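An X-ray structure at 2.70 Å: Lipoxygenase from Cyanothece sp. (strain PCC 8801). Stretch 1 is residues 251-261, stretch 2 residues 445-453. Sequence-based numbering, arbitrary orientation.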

# COMPACT_ATOMS: atom_id res chain seq x y z
N VAL A 251 -10.68 20.35 -15.13
CA VAL A 251 -11.80 19.44 -14.94
C VAL A 251 -11.38 17.99 -15.17
O VAL A 251 -11.68 17.11 -14.35
N LEU A 252 -10.69 17.76 -16.28
CA LEU A 252 -10.22 16.42 -16.61
C LEU A 252 -9.40 15.80 -15.48
O LEU A 252 -9.55 14.62 -15.17
N ARG A 253 -8.54 16.60 -14.85
CA ARG A 253 -7.67 16.07 -13.80
C ARG A 253 -8.38 15.99 -12.46
O ARG A 253 -8.02 15.19 -11.60
N VAL A 254 -9.41 16.82 -12.28
CA VAL A 254 -10.27 16.67 -11.12
C VAL A 254 -10.96 15.31 -11.19
O VAL A 254 -11.07 14.60 -10.19
N LEU A 255 -11.40 14.96 -12.39
CA LEU A 255 -12.12 13.70 -12.61
C LEU A 255 -11.22 12.46 -12.57
O LEU A 255 -11.54 11.48 -11.90
N ASN A 256 -10.11 12.52 -13.28
CA ASN A 256 -9.34 11.31 -13.56
C ASN A 256 -7.89 11.35 -13.10
O ASN A 256 -7.15 10.39 -13.31
N GLY A 257 -7.51 12.44 -12.44
CA GLY A 257 -6.14 12.63 -11.99
C GLY A 257 -5.72 11.72 -10.86
O GLY A 257 -6.44 10.79 -10.49
N MET A 258 -4.53 11.99 -10.31
CA MET A 258 -3.95 11.23 -9.20
C MET A 258 -4.94 11.10 -8.06
O MET A 258 -5.11 10.03 -7.48
N ASN A 259 -5.59 12.22 -7.74
CA ASN A 259 -6.72 12.25 -6.83
C ASN A 259 -7.99 12.37 -7.65
O ASN A 259 -8.42 13.48 -7.98
N PRO A 260 -8.60 11.23 -7.99
CA PRO A 260 -9.84 11.29 -8.76
C PRO A 260 -10.99 11.61 -7.84
O PRO A 260 -11.45 10.74 -7.09
N CYS A 261 -11.45 12.86 -7.89
CA CYS A 261 -12.41 13.37 -6.92
C CYS A 261 -13.79 12.72 -7.02
O CYS A 261 -14.39 12.67 -8.09
N PRO A 445 -19.82 6.52 -13.55
CA PRO A 445 -19.38 7.63 -14.40
C PRO A 445 -20.37 8.79 -14.42
O PRO A 445 -21.52 8.61 -14.79
N ILE A 446 -19.90 9.98 -14.03
CA ILE A 446 -20.70 11.19 -14.16
C ILE A 446 -20.96 11.52 -15.62
O ILE A 446 -22.08 11.89 -15.99
N CYS A 447 -19.93 11.39 -16.45
CA CYS A 447 -20.03 11.71 -17.87
C CYS A 447 -19.08 10.86 -18.72
O CYS A 447 -18.36 10.01 -18.20
N ASP A 448 -19.08 11.10 -20.03
CA ASP A 448 -18.24 10.35 -20.96
C ASP A 448 -16.75 10.58 -20.72
O ASP A 448 -15.94 9.67 -20.92
N ASP A 449 -16.39 11.79 -20.29
CA ASP A 449 -15.00 12.12 -20.01
C ASP A 449 -14.52 11.55 -18.68
O ASP A 449 -13.33 11.63 -18.35
N HIS A 450 -15.44 10.96 -17.92
CA HIS A 450 -15.09 10.41 -16.61
C HIS A 450 -14.37 9.07 -16.78
O HIS A 450 -14.92 8.01 -16.49
N LYS A 451 -13.13 9.15 -17.24
CA LYS A 451 -12.36 7.97 -17.59
C LYS A 451 -12.15 7.03 -16.40
O LYS A 451 -12.28 5.80 -16.55
N TYR A 452 -11.84 7.57 -15.23
CA TYR A 452 -11.54 6.72 -14.09
C TYR A 452 -12.71 5.81 -13.72
O TYR A 452 -12.52 4.65 -13.39
N ALA A 453 -13.92 6.35 -13.75
CA ALA A 453 -15.10 5.58 -13.37
C ALA A 453 -15.33 4.42 -14.33
O ALA A 453 -15.55 3.29 -13.91

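Packing of the last helical turns of stretch 1 (helix 251-256) and the loop after them against the turn and helix start of stretch 2, with 408 Å² buried, both sides summed. Side chains of Leu-255, Asn-256 and Pro-260 point toward stretch 2; those of Ile-446 and Tyr-452 point back. The polar contacts centre on Asn-256 (chi1 m, -50°), which presents its amide to the backbone at the start of the stretch 2 helix, where Tyr-452 N has no partner within its own stretch and Asp-449 O also accepts Lys-451 N. Tyr-452 N donates to Asn-256 OD1 at 2.7 Å, nearly straight at 173°, and Asn-256 ND2 donates to Asp-449 O at 2.9 Å, so both ends of the amide are used. Lys-451 N lies 2.8 Å from Asn-256 OD1, but the angle is poor. Among the apolar contacts, Leu-255 (m, t) spreads its two methyls. Leu-255 CD2 sits over one face of the His-450 ring, 4.0 Å from the centroid and 17° off the normal, a CH-pi contact, and lies 4.3 Å from Ile-446 CD1 (Ile-446 m, t); CD1 of Leu-255 reaches Cys-447 SG (chi1 p) at 4.0 Å. Farther along, Pro-260 CG lies over one face of the Tyr-452 ring (chi1 t), with Pro-260 CB 4.2 Å from Tyr-452 CD2. Leu-252 (m, t) brings CD2 to 3.9 Å from Asp-449 OD2. His-450 (chi1 t), at the N-cap position, is held by Ile-446 N, which donates to His-450 ND1 at 3.0 Å. On the other ring nitrogen, water 1 lies 2.9 Å from His-450 NE2; the water donates to Leu-255 O at 3.0 Å and to Cys-261 O at 2.8 Å, tying the ring to the stretch 1 backbone. Lys-451 (t, t, m, t) points sideways, with its CB 3.6 Å from Asn-256 OD1.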

# COMPACT_ATOMS: atom_id res chain seq x y z
CB VAL A 251 -12.97 19.79 -15.88
CG1 VAL A 251 -14.00 18.67 -15.89
CG2 VAL A 251 -13.60 21.11 -15.46
CB LEU A 252 -9.41 16.43 -17.90
CG LEU A 252 -10.23 16.45 -19.18
CD1 LEU A 252 -9.33 16.49 -20.39
CD2 LEU A 252 -11.16 15.24 -19.24
CB ARG A 253 -6.40 16.92 -13.67
CG ARG A 253 -5.54 16.90 -14.92
CD ARG A 253 -5.43 15.50 -15.51
NE ARG A 253 -4.53 14.64 -14.74
CZ ARG A 253 -4.29 13.36 -15.02
NH1 ARG A 253 -3.46 12.66 -14.27
NH2 ARG A 253 -4.88 12.79 -16.06
CB VAL A 254 -11.31 17.80 -11.03
CG1 VAL A 254 -12.48 17.39 -10.15
CG2 VAL A 254 -10.66 19.07 -10.49
CB LEU A 255 -12.84 13.73 -13.96
CG LEU A 255 -14.16 14.48 -14.03
CD1 LEU A 255 -14.69 14.44 -15.46
CD2 LEU A 255 -15.18 13.90 -13.05
CB ASN A 256 -9.39 11.02 -15.05
CG ASN A 256 -10.80 11.04 -15.60
OD1 ASN A 256 -11.67 10.31 -15.12
ND2 ASN A 256 -11.05 11.90 -16.58
CB MET A 258 -2.67 11.89 -8.70
CG MET A 258 -1.90 11.07 -7.69
SD MET A 258 -1.02 12.10 -6.49
CE MET A 258 -2.40 12.90 -5.67
CB ASN A 259 -6.60 13.42 -5.85
CG ASN A 259 -7.58 13.33 -4.69
OD1 ASN A 259 -8.57 12.60 -4.74
ND2 ASN A 259 -7.30 14.08 -3.63
CB PRO A 260 -9.96 9.88 -9.36
CG PRO A 260 -8.86 9.05 -8.70
CD PRO A 260 -8.29 9.86 -7.57
CB CYS A 261 -12.54 14.89 -7.08
SG CYS A 261 -11.01 15.81 -6.74
CB PRO A 445 -19.28 6.99 -15.79
CG PRO A 445 -19.13 5.53 -15.53
CD PRO A 445 -19.96 5.27 -14.32
CB ILE A 446 -20.01 12.40 -13.50
CG1 ILE A 446 -19.61 12.08 -12.06
CG2 ILE A 446 -20.91 13.62 -13.56
CD1 ILE A 446 -19.06 13.28 -11.32
CB CYS A 447 -19.74 13.19 -18.09
SG CYS A 447 -18.16 13.74 -17.42
CB ASP A 448 -18.60 10.71 -22.40
CG ASP A 448 -19.80 9.94 -22.90
OD1 ASP A 448 -19.94 8.76 -22.52
OD2 ASP A 448 -20.60 10.51 -23.67
CB ASP A 449 -14.80 13.64 -20.02
CG ASP A 449 -14.71 14.22 -21.42
OD1 ASP A 449 -15.05 13.50 -22.39
OD2 ASP A 449 -14.31 15.39 -21.56
CB HIS A 450 -16.34 10.24 -15.75
CG HIS A 450 -16.05 10.13 -14.29
ND1 HIS A 450 -17.03 9.94 -13.34
CD2 HIS A 450 -14.88 10.17 -13.61
CE1 HIS A 450 -16.48 9.88 -12.14
NE2 HIS A 450 -15.17 10.01 -12.28
CB LYS A 451 -11.01 8.41 -18.16
CG LYS A 451 -10.08 7.27 -18.54
CD LYS A 451 -8.81 7.81 -19.15
CE LYS A 451 -9.11 8.73 -20.32
NZ LYS A 451 -7.87 9.18 -21.01
CB TYR A 452 -11.13 7.51 -12.85
CG TYR A 452 -11.06 6.57 -11.68
CD1 TYR A 452 -10.02 5.65 -11.58
CD2 TYR A 452 -12.06 6.54 -10.71
CE1 TYR A 452 -9.97 4.75 -10.53
CE2 TYR A 452 -12.01 5.64 -9.66
CZ TYR A 452 -10.97 4.75 -9.58
OH TYR A 452 -10.91 3.85 -8.55
CB ALA A 453 -16.31 6.47 -13.30
O HOH W 1 -13.67 10.68 -9.91